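Local coordinates for protein transcriptional regulator (Pyrococcus horikoshii, PDB 1UDD) that belongs to the TENA/THI-4/PQQC family and adopts an all-helical fold, at residues T107-T120 / I196-M210. Sequence-based numbering, arbitrary orientation.
Sequences TLVNSAYMDFMLAT and IFITGSKFELAFWEM
Glu204 OE2 is gripped by two tyrosine hydroxyls: Tyr113 OH donates to it across the contact over a very short 2.5 Å, and Tyr49 OH on helix 36-63 is its second partner. Glu204 leaves its helix pointing away from 107-120, but a bend at chi2 (-58°) brings the carboxylate back to the edge of the Tyr113 ring, its plane turned 79° from the ring's. Tyr113 is a knob among Gly200, Phe203, Glu204 and Phe207. In return, the Phe203 ring lies against the 107-120 backbone: Tyr113 CA is 3.9 Å from its centroid, almost on its normal, a CH-pi contact. One turn on, Phe116 fills the hole formed by Ile196, Thr199, Gly200 and Phe203; Thr199 CG2 lies over one face, toward the rim, 3.8 Å from the Phe116 ring centroid. Toward the other end, Asn110 CG meets the Phe207 edge at CE1 (3.6 Å); Asn110 OD1 accepts from Asn48 ND2 and Asn110 ND2 donates to Gln45 O, fixing the amide's rotation. The axes run antiparallel at 158°, 9.5 Å apart. Helix 36-63 flanks the pair, helix 14-21 packs against 196-210, helix 126-146 touches both segments, and Phe203 and Ala112 pack reciprocally on Ala112 and Phe203 of a neighbouring subunit.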
# COMPACT_ATOMS: atom_id res chain seq x y z
N THR A 107 -9.67 4.91 22.06
CA THR A 107 -10.83 5.76 21.78
C THR A 107 -10.90 5.94 20.27
O THR A 107 -9.96 5.60 19.56
CB THR A 107 -10.68 7.15 22.43
OG1 THR A 107 -9.44 7.74 21.99
CG2 THR A 107 -10.70 7.05 23.95
N LEU A 108 -12.02 6.46 19.79
CA LEU A 108 -12.22 6.70 18.37
C LEU A 108 -11.13 7.67 17.88
O LEU A 108 -10.50 7.43 16.85
CB LEU A 108 -13.61 7.28 18.14
CG LEU A 108 -14.18 7.44 16.74
CD1 LEU A 108 -13.70 8.72 16.13
CD2 LEU A 108 -13.79 6.25 15.89
N VAL A 109 -10.90 8.73 18.65
CA VAL A 109 -9.88 9.75 18.31
C VAL A 109 -8.51 9.11 18.08
O VAL A 109 -7.82 9.44 17.12
CB VAL A 109 -9.76 10.82 19.43
CG1 VAL A 109 -8.64 11.80 19.10
CG2 VAL A 109 -11.07 11.57 19.55
N ASN A 110 -8.14 8.20 18.97
CA ASN A 110 -6.86 7.49 18.89
C ASN A 110 -6.76 6.74 17.57
O ASN A 110 -5.83 6.95 16.78
CB ASN A 110 -6.77 6.49 20.04
CG ASN A 110 -5.37 5.99 20.26
OD1 ASN A 110 -4.57 5.88 19.32
ND2 ASN A 110 -5.05 5.66 21.50
N SER A 111 -7.72 5.84 17.33
CA SER A 111 -7.75 5.04 16.10
C SER A 111 -7.65 5.94 14.89
O SER A 111 -6.81 5.73 14.01
CB SER A 111 -9.05 4.25 16.01
OG SER A 111 -9.20 3.39 17.11
N ALA A 112 -8.53 6.93 14.84
CA ALA A 112 -8.57 7.88 13.74
C ALA A 112 -7.21 8.55 13.48
O ALA A 112 -6.73 8.59 12.34
CB ALA A 112 -9.61 8.93 14.02
N TYR A 113 -6.58 9.07 14.54
CA TYR A 113 -5.29 9.73 14.38
C TYR A 113 -4.26 8.78 13.79
O TYR A 113 -3.55 9.12 12.85
CB TYR A 113 -4.82 10.28 15.74
CG TYR A 113 -3.55 11.14 15.70
CD1 TYR A 113 -3.12 11.77 14.53
CD2 TYR A 113 -2.81 11.35 16.87
CE1 TYR A 113 -1.99 12.59 14.52
CE2 TYR A 113 -1.69 12.16 16.87
CZ TYR A 113 -1.28 12.78 15.70
OH TYR A 113 -0.14 13.56 15.73
N MET A 114 -4.17 7.58 14.35
CA MET A 114 -3.22 6.62 13.81
C MET A 114 -3.55 6.30 12.34
O MET A 114 -2.64 6.14 11.52
CB MET A 114 -3.22 5.36 14.66
CG MET A 114 -2.67 5.60 16.06
SD MET A 114 -1.08 6.55 16.05
CE MET A 114 -1.66 8.14 16.47
N ASP A 115 -4.84 6.21 12.01
CA ASP A 115 -5.26 5.91 10.64
C ASP A 115 -4.91 7.04 9.68
O ASP A 115 -4.56 6.79 8.54
CB ASP A 115 -6.77 5.61 10.60
CG ASP A 115 -7.10 4.26 11.21
OD1 ASP A 115 -6.16 3.49 11.49
OD2 ASP A 115 -8.30 3.97 11.40
N PHE A 116 -5.02 8.27 10.16
CA PHE A 116 -4.65 9.43 9.37
C PHE A 116 -3.16 9.32 9.03
O PHE A 116 -2.74 9.55 7.89
CB PHE A 116 -4.93 10.72 10.15
CG PHE A 116 -4.01 11.87 9.79
CD1 PHE A 116 -4.16 12.56 8.59
CD2 PHE A 116 -2.97 12.24 10.65
CE1 PHE A 116 -3.29 13.60 8.25
CE2 PHE A 116 -2.10 13.28 10.32
CZ PHE A 116 -2.26 13.96 9.11
N MET A 117 -2.35 8.95 10.02
CA MET A 117 -0.90 8.80 9.77
C MET A 117 -0.64 7.73 8.70
O MET A 117 0.09 7.97 7.74
CB MET A 117 -0.16 8.36 11.05
CG MET A 117 -0.38 9.25 12.29
SD MET A 117 0.81 8.95 13.60
CE MET A 117 1.02 7.25 13.49
N LEU A 118 -1.21 6.54 8.89
CA LEU A 118 -1.00 5.45 7.96
C LEU A 118 -1.55 5.78 6.58
O LEU A 118 -0.89 5.58 5.57
CB LEU A 118 -1.66 4.17 8.49
CG LEU A 118 -1.34 2.91 7.67
CD1 LEU A 118 0.16 2.69 7.62
CD2 LEU A 118 -2.02 1.71 8.29
N ALA A 119 -2.77 6.30 6.54
CA ALA A 119 -3.37 6.66 5.26
C ALA A 119 -2.54 7.70 4.50
O ALA A 119 -2.40 7.63 3.27
CB ALA A 119 -4.79 7.19 5.49
N THR A 120 -1.98 8.66 5.23
CA THR A 120 -1.17 9.71 4.60
C THR A 120 0.15 9.15 4.09
O THR A 120 0.63 9.53 3.01
CB THR A 120 -0.94 10.87 5.57
OG1 THR A 120 -2.20 11.33 6.07
CG2 THR A 120 -0.27 12.04 4.86
N ILE A 196 -2.09 18.71 5.56
CA ILE A 196 -1.67 17.52 6.31
C ILE A 196 -1.20 17.91 7.70
O ILE A 196 -1.60 17.29 8.70
CB ILE A 196 -0.52 16.79 5.62
CG1 ILE A 196 -1.00 16.11 4.33
CG2 ILE A 196 0.03 15.71 6.55
CD1 ILE A 196 0.13 15.67 3.41
N PHE A 197 -0.36 18.94 7.77
CA PHE A 197 0.19 19.40 9.05
C PHE A 197 -0.93 19.94 9.95
O PHE A 197 -0.91 19.73 11.16
CB PHE A 197 1.22 20.51 8.82
CG PHE A 197 2.08 20.80 10.02
CD1 PHE A 197 3.26 20.09 10.24
CD2 PHE A 197 1.72 21.80 10.94
CE1 PHE A 197 4.08 20.36 11.37
CE2 PHE A 197 2.51 22.08 12.06
CZ PHE A 197 3.70 21.36 12.27
N ILE A 198 -1.88 20.67 9.38
CA ILE A 198 -2.96 21.21 10.19
C ILE A 198 -3.86 20.09 10.71
O ILE A 198 -4.36 20.15 11.85
CB ILE A 198 -3.80 22.24 9.40
CG1 ILE A 198 -3.03 23.57 9.34
CG2 ILE A 198 -5.16 22.45 10.07
CD1 ILE A 198 -3.72 24.66 8.50
N THR A 199 -4.07 19.07 9.89
CA THR A 199 -4.89 17.93 10.31
C THR A 199 -4.20 17.24 11.49
O THR A 199 -4.83 16.91 12.49
CB THR A 199 -5.04 16.90 9.16
OG1 THR A 199 -5.76 17.49 8.09
CG2 THR A 199 -5.76 15.63 9.65
N GLY A 200 -2.89 17.03 11.35
CA GLY A 200 -2.14 16.36 12.40
C GLY A 200 -2.18 17.14 13.69
O GLY A 200 -2.23 16.56 14.78
N SER A 201 -2.15 18.47 13.57
CA SER A 201 -2.17 19.36 14.73
C SER A 201 -3.52 19.27 15.43
O SER A 201 -3.59 19.28 16.66
CB SER A 201 -1.88 20.81 14.30
OG SER A 201 -0.61 20.90 13.68
N LYS A 202 -4.60 19.20 14.64
CA LYS A 202 -5.93 19.08 15.23
C LYS A 202 -6.04 17.76 15.98
O LYS A 202 -6.59 17.71 17.09
CB LYS A 202 -7.02 19.15 14.15
CG LYS A 202 -7.18 20.53 13.55
CD LYS A 202 -8.43 20.56 12.70
CE LYS A 202 -8.66 21.92 12.09
NZ LYS A 202 -9.95 21.93 11.34
N PHE A 203 -5.52 16.69 15.39
CA PHE A 203 -5.56 15.39 16.07
C PHE A 203 -4.81 15.45 17.39
O PHE A 203 -5.24 14.87 18.38
CB PHE A 203 -4.94 14.30 15.20
CG PHE A 203 -5.90 13.71 14.19
CD1 PHE A 203 -7.10 13.15 14.59
CD2 PHE A 203 -5.57 13.69 12.83
CE1 PHE A 203 -7.97 12.57 13.67
CE2 PHE A 203 -6.43 13.10 11.89
CZ PHE A 203 -7.64 12.54 12.31
N GLU A 204 -3.67 16.15 17.41
CA GLU A 204 -2.90 16.27 18.64
C GLU A 204 -3.75 16.92 19.73
O GLU A 204 -3.76 16.46 20.87
CB GLU A 204 -1.64 17.12 18.40
CG GLU A 204 -0.45 16.36 17.80
CD GLU A 204 -0.01 15.17 18.64
OE1 GLU A 204 -0.14 15.22 19.88
OE2 GLU A 204 0.49 14.17 18.06
N LEU A 205 -4.44 18.00 19.38
CA LEU A 205 -5.28 18.71 20.33
C LEU A 205 -6.41 17.78 20.77
O LEU A 205 -6.72 17.67 21.96
CB LEU A 205 -5.84 19.98 19.68
CG LEU A 205 -6.77 20.88 20.51
CD1 LEU A 205 -6.18 21.15 21.87
CD2 LEU A 205 -6.99 22.19 19.76
N ALA A 206 -7.00 17.09 19.80
CA ALA A 206 -8.09 16.16 20.08
C ALA A 206 -7.62 15.05 21.00
O ALA A 206 -8.38 14.58 21.86
CB ALA A 206 -8.61 15.56 18.77
N PHE A 207 -6.38 14.63 20.83
CA PHE A 207 -5.84 13.56 21.64
C PHE A 207 -5.75 13.98 23.11
O PHE A 207 -6.10 13.21 24.01
CB PHE A 207 -4.45 13.14 21.14
CG PHE A 207 -4.11 11.71 21.43
CD1 PHE A 207 -4.53 10.69 20.57
CD2 PHE A 207 -3.33 11.37 22.54
CE1 PHE A 207 -4.18 9.35 20.81
CE2 PHE A 207 -2.98 10.05 22.79
CZ PHE A 207 -3.40 9.03 21.92
N TRP A 208 -5.28 15.20 23.36
CA TRP A 208 -5.18 15.67 24.73
C TRP A 208 -6.58 15.79 25.28
O TRP A 208 -6.84 15.41 26.42
CB TRP A 208 -4.46 17.03 24.79
CG TRP A 208 -3.01 16.93 24.42
CD1 TRP A 208 -2.39 17.53 23.36
CD2 TRP A 208 -2.00 16.20 25.12
NE1 TRP A 208 -1.06 17.22 23.35
CE2 TRP A 208 -0.79 16.40 24.42
CE3 TRP A 208 -1.99 15.39 26.27
CZ2 TRP A 208 0.42 15.82 24.83
CZ3 TRP A 208 -0.79 14.82 26.68
CH2 TRP A 208 0.40 15.04 25.96
N GLU A 209 -7.49 16.29 24.46
CA GLU A 209 -8.87 16.47 24.87
C GLU A 209 -9.52 15.16 25.29
O GLU A 209 -10.21 15.11 26.31
CB GLU A 209 -9.67 17.11 23.73
CG GLU A 209 -11.12 17.44 24.08
CD GLU A 209 -11.25 18.31 25.33
OE1 GLU A 209 -10.43 19.24 25.49
OE2 GLU A 209 -12.18 18.07 26.14
N MET A 210 -9.31 14.10 24.52
CA MET A 210 -9.91 12.83 24.88
C MET A 210 -9.23 12.24 26.10
O MET A 210 -9.83 11.47 26.85
CB MET A 210 -9.85 11.86 23.70
CG MET A 210 -8.51 11.27 23.43
SD MET A 210 -8.28 9.73 24.27
CE MET A 210 -6.62 9.31 23.63